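Local coordinates for protein superoxide dismutase [Ni] (Streptomyces coelicolor, PDB 1T6U) that catalyses the disproportionation of superoxide into hydrogen peroxide and molecular oxygen, using a nickel ion as cofactor in a hollow homohexamer, at residues Val55-His67 and Ile104-Lys116. The protein carries 1 engineered substitution. Numbering follows the deposited sequence.
Sequences VSVLWSDYFKPPH and IAQIDKIFWETKK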
# COMPACT_ATOMS: atom_id res chain seq x y z
N VAL A 55 0.07 7.69 15.45
CA VAL A 55 -0.13 8.80 16.37
C VAL A 55 -1.26 9.68 15.87
O VAL A 55 -2.09 10.12 16.66
CB VAL A 55 1.19 9.57 16.49
CG1 VAL A 55 0.97 10.92 17.17
CG2 VAL A 55 2.22 8.75 17.25
N SER A 56 -1.30 9.93 14.56
CA SER A 56 -2.34 10.78 14.02
C SER A 56 -3.72 10.19 14.29
O SER A 56 -4.67 10.88 14.65
CB SER A 56 -2.09 10.99 12.52
OG SER A 56 -3.03 11.95 11.99
N VAL A 57 -3.88 8.86 14.10
CA VAL A 57 -5.15 8.19 14.36
C VAL A 57 -5.57 8.31 15.82
O VAL A 57 -6.74 8.54 16.13
CB VAL A 57 -5.01 6.71 13.91
CG1 VAL A 57 -6.10 5.85 14.53
CG2 VAL A 57 -5.02 6.59 12.38
N LEU A 58 -4.64 8.13 16.76
CA LEU A 58 -5.03 8.34 18.15
C LEU A 58 -5.70 9.71 18.35
O LEU A 58 -6.75 9.84 19.01
CB LEU A 58 -3.83 8.23 19.08
CG LEU A 58 -3.21 6.85 19.29
CD1 LEU A 58 -1.89 6.93 20.02
CD2 LEU A 58 -4.14 5.91 20.06
N TRP A 59 -5.02 10.71 17.76
CA TRP A 59 -5.39 12.12 17.91
C TRP A 59 -6.74 12.43 17.28
O TRP A 59 -7.62 13.09 17.87
CB TRP A 59 -4.34 13.03 17.31
CG TRP A 59 -4.59 14.49 17.40
CD1 TRP A 59 -4.74 15.20 18.58
CD2 TRP A 59 -4.74 15.41 16.33
NE1 TRP A 59 -4.96 16.51 18.26
CE2 TRP A 59 -4.97 16.68 16.89
CE3 TRP A 59 -4.70 15.32 14.93
CZ2 TRP A 59 -5.16 17.81 16.10
CZ3 TRP A 59 -4.88 16.44 14.15
CH2 TRP A 59 -5.11 17.70 14.74
N SER A 60 -6.91 11.94 16.03
CA SER A 60 -8.15 12.29 15.34
C SER A 60 -9.32 11.39 15.71
O SER A 60 -10.48 11.77 15.72
CB SER A 60 -8.00 12.23 13.81
OG SER A 60 -7.62 10.91 13.38
N ASP A 61 -9.03 10.12 15.99
CA ASP A 61 -10.12 9.14 16.09
C ASP A 61 -10.40 8.71 17.52
O ASP A 61 -11.56 8.55 17.84
CB ASP A 61 -9.76 7.93 15.22
CG ASP A 61 -9.70 8.17 13.73
OD1 ASP A 61 -9.76 9.31 13.25
OD2 ASP A 61 -9.56 7.16 12.99
N TYR A 62 -9.38 8.52 18.34
CA TYR A 62 -9.62 8.15 19.74
C TYR A 62 -9.94 9.35 20.59
O TYR A 62 -10.98 9.42 21.30
CB TYR A 62 -8.40 7.38 20.33
CG TYR A 62 -8.69 7.20 21.82
CD1 TYR A 62 -9.54 6.20 22.27
CD2 TYR A 62 -8.12 8.02 22.76
CE1 TYR A 62 -9.82 6.02 23.61
CE2 TYR A 62 -8.41 7.86 24.12
CZ TYR A 62 -9.25 6.85 24.55
OH TYR A 62 -9.55 6.65 25.88
N PHE A 63 -9.10 10.38 20.58
CA PHE A 63 -9.29 11.53 21.48
C PHE A 63 -10.45 12.39 21.00
O PHE A 63 -10.67 12.58 19.80
CB PHE A 63 -7.98 12.32 21.58
CG PHE A 63 -6.90 11.63 22.43
CD1 PHE A 63 -5.68 11.22 21.88
CD2 PHE A 63 -7.12 11.40 23.78
CE1 PHE A 63 -4.67 10.63 22.63
CE2 PHE A 63 -6.13 10.82 24.52
CZ PHE A 63 -4.94 10.44 23.96
N LYS A 64 -11.19 12.89 21.99
CA LYS A 64 -12.42 13.64 21.75
C LYS A 64 -12.42 14.94 22.56
O LYS A 64 -11.58 15.18 23.40
CB LYS A 64 -13.65 12.90 22.16
CG LYS A 64 -13.75 11.47 21.74
CD LYS A 64 -14.51 11.25 20.46
CE LYS A 64 -14.23 9.87 19.86
NZ LYS A 64 -15.45 9.21 19.33
N PRO A 65 -13.39 15.80 22.25
CA PRO A 65 -13.42 17.14 22.88
C PRO A 65 -13.17 17.24 24.37
O PRO A 65 -12.43 18.08 24.92
CB PRO A 65 -14.86 17.54 22.49
CG PRO A 65 -14.89 17.05 21.06
CD PRO A 65 -14.48 15.60 21.28
N PRO A 66 -13.77 16.39 25.20
CA PRO A 66 -13.53 16.46 26.64
C PRO A 66 -12.08 16.22 27.00
O PRO A 66 -11.58 16.80 27.97
CB PRO A 66 -14.40 15.31 27.18
CG PRO A 66 -15.44 15.12 26.12
CD PRO A 66 -14.75 15.37 24.82
N HIS A 67 -11.43 15.37 26.20
CA HIS A 67 -10.01 15.13 26.43
C HIS A 67 -9.19 16.37 26.11
O HIS A 67 -8.25 16.74 26.83
CB HIS A 67 -9.58 13.92 25.59
CG HIS A 67 -10.31 12.63 25.77
ND1 HIS A 67 -10.64 11.81 24.72
CD2 HIS A 67 -10.80 11.99 26.86
CE1 HIS A 67 -11.27 10.75 25.13
NE2 HIS A 67 -11.39 10.84 26.46
N ILE A 104 5.90 9.91 22.48
CA ILE A 104 4.85 8.89 22.50
C ILE A 104 4.49 8.48 23.92
O ILE A 104 3.33 8.21 24.25
CB ILE A 104 5.27 7.66 21.65
CG1 ILE A 104 5.33 8.04 20.17
CG2 ILE A 104 4.36 6.48 21.90
CD1 ILE A 104 6.11 7.09 19.27
N ALA A 105 5.51 8.42 24.80
CA ALA A 105 5.28 8.06 26.20
C ALA A 105 4.38 9.04 26.93
O ALA A 105 3.55 8.65 27.77
CB ALA A 105 6.62 7.89 26.93
N GLN A 106 4.51 10.32 26.62
CA GLN A 106 3.58 11.32 27.15
C GLN A 106 2.16 11.11 26.61
O GLN A 106 1.23 11.22 27.40
CB GLN A 106 4.08 12.73 26.85
CG GLN A 106 5.45 13.06 27.38
CD GLN A 106 5.90 14.48 27.11
OE1 GLN A 106 5.08 15.41 27.17
NE2 GLN A 106 7.16 14.75 26.81
N ILE A 107 1.98 10.82 25.34
CA ILE A 107 0.67 10.53 24.81
C ILE A 107 0.13 9.27 25.46
O ILE A 107 -1.06 9.22 25.81
CB ILE A 107 0.65 10.40 23.27
CG1 ILE A 107 1.06 11.65 22.49
CG2 ILE A 107 -0.74 9.93 22.83
CD1 ILE A 107 1.25 11.45 21.01
N ASP A 108 0.94 8.27 25.67
CA ASP A 108 0.49 7.02 26.28
C ASP A 108 0.01 7.26 27.69
O ASP A 108 -1.01 6.73 28.12
CB ASP A 108 1.63 6.00 26.22
CG ASP A 108 1.29 4.67 26.85
OD1 ASP A 108 0.80 3.82 26.11
OD2 ASP A 108 1.53 4.59 28.08
N LYS A 109 0.69 8.12 28.43
CA LYS A 109 0.29 8.40 29.81
C LYS A 109 -1.13 9.00 29.83
O LYS A 109 -2.00 8.62 30.61
CB LYS A 109 1.30 9.32 30.47
CG LYS A 109 0.94 9.68 31.92
CD LYS A 109 1.93 10.71 32.52
CE LYS A 109 1.56 11.16 33.92
NZ LYS A 109 2.44 12.25 34.49
N ILE A 110 -1.40 9.96 28.96
CA ILE A 110 -2.73 10.59 28.83
C ILE A 110 -3.78 9.59 28.37
O ILE A 110 -4.86 9.44 28.95
CB ILE A 110 -2.61 11.82 27.92
CG1 ILE A 110 -1.71 12.91 28.56
CG2 ILE A 110 -3.94 12.39 27.50
CD1 ILE A 110 -1.47 14.10 27.67
N PHE A 111 -3.43 8.83 27.30
CA PHE A 111 -4.31 7.78 26.81
C PHE A 111 -4.84 6.92 27.96
O PHE A 111 -6.04 6.72 28.16
CB PHE A 111 -3.58 6.96 25.74
CG PHE A 111 -4.43 5.82 25.21
CD1 PHE A 111 -5.31 6.01 24.17
CD2 PHE A 111 -4.38 4.54 25.78
CE1 PHE A 111 -6.10 4.96 23.70
CE2 PHE A 111 -5.14 3.49 25.29
CZ PHE A 111 -6.03 3.70 24.25
N TRP A 112 -3.92 6.34 28.73
CA TRP A 112 -4.37 5.40 29.80
C TRP A 112 -5.11 6.15 30.88
O TRP A 112 -6.03 5.56 31.44
CB TRP A 112 -3.22 4.52 30.30
CG TRP A 112 -2.84 3.54 29.21
CD1 TRP A 112 -1.69 3.56 28.43
CD2 TRP A 112 -3.62 2.44 28.79
NE1 TRP A 112 -1.74 2.52 27.56
CE2 TRP A 112 -2.90 1.82 27.75
CE3 TRP A 112 -4.85 1.90 29.17
CZ2 TRP A 112 -3.37 0.68 27.09
CZ3 TRP A 112 -5.30 0.79 28.52
CH2 TRP A 112 -4.57 0.18 27.49
N GLU A 113 -4.80 7.39 31.18
CA GLU A 113 -5.66 8.13 32.14
C GLU A 113 -7.10 8.21 31.63
O GLU A 113 -8.10 8.01 32.31
CB GLU A 113 -5.11 9.53 32.38
CG GLU A 113 -3.86 9.50 33.20
CD GLU A 113 -3.20 10.83 33.51
OE1 GLU A 113 -3.76 11.89 33.15
OE2 GLU A 113 -2.12 10.84 34.14
N THR A 114 -7.22 8.50 30.31
CA THR A 114 -8.57 8.59 29.75
C THR A 114 -9.31 7.23 29.67
O THR A 114 -10.53 7.25 29.50
CB THR A 114 -8.60 9.25 28.35
OG1 THR A 114 -7.99 8.36 27.40
CG2 THR A 114 -7.83 10.54 28.33
N LYS A 115 -8.69 6.08 29.80
CA LYS A 115 -9.29 4.77 29.79
C LYS A 115 -9.82 4.36 31.18
O LYS A 115 -10.53 3.39 31.28
CB LYS A 115 -8.23 3.77 29.35
CG LYS A 115 -7.92 3.88 27.89
CD LYS A 115 -8.99 3.26 26.98
CE LYS A 115 -8.83 1.75 26.92
NZ LYS A 115 -9.90 1.12 26.07
N LYS A 116 -9.37 5.11 32.14
CA LYS A 116 -9.84 5.66 33.39
C LYS A 116 -8.94 5.48 34.60
O LYS A 116 -9.44 5.82 35.68
CB LYS A 116 -11.23 5.08 33.64
CG LYS A 116 -12.21 5.94 32.81
CD LYS A 116 -13.47 6.17 33.66
CE LYS A 116 -14.71 6.14 32.80
NZ LYS A 116 -15.87 5.35 33.31
O HOH W 1 -12.14 9.34 28.86
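Y62 and F111 each carry CG anti to the backbone N, which sends both rings across the gap between helix 34-62 and helix 94-115 until they meet. F111 sets its CE1 corner over the centre of one Y62 face, with F111 CD1 3.6 Å from Y62 CE2 and the ring planes inclined at 49°. At the rim of the Y62 ring, in its plane, Y62 OH donates to T114 OG1 at 2.8 Å. T114 holds that oxygen between its backbone N and carbonyl carbon (chi1 70°), where OG1 also turns back to give its own proton to F111 O, 2.7 Å away. The threonine hydroxyl thus accepts from one helix and donates within its own, which fixes its rotation and ties down the tyrosine tip.

The other branch of T114, CG2, lies 3.6 Å from H67 CD2. H67 is held at both nitrogens: ND1 accepts from K64 N, and NE2 shares a water that donates to T114 O, a second, water-mediated link between the segments. Toward the start of both segments the contact turns greasy. On the way there, F63 pushes its ring tip between I107 and I110: F63 CE1 lies 4.0 Å from I107 CG2 and F63 CE2 4.0 Å from I110 CG2, while F63 CZ reaches the F111 backbone. L58 bridges I107 and F111, and V55 CG1 closes the row 3.9 Å from I107 CD1.

The segment axes diverge from parallel by 30°, and V55 and I104 also touch helix 12-30. Y62, whose ring meets Y9 edge-to-face, sits about 9 Å from the nickel ion at its nearest approach. The packing of V55, L58, I107 and F111 between helix 34-62 and helix 94-115 belongs to the core of the NiSOD four-helix bundle, with helix 65-70 joining through H67 at the end that carries the N-terminal nickel site.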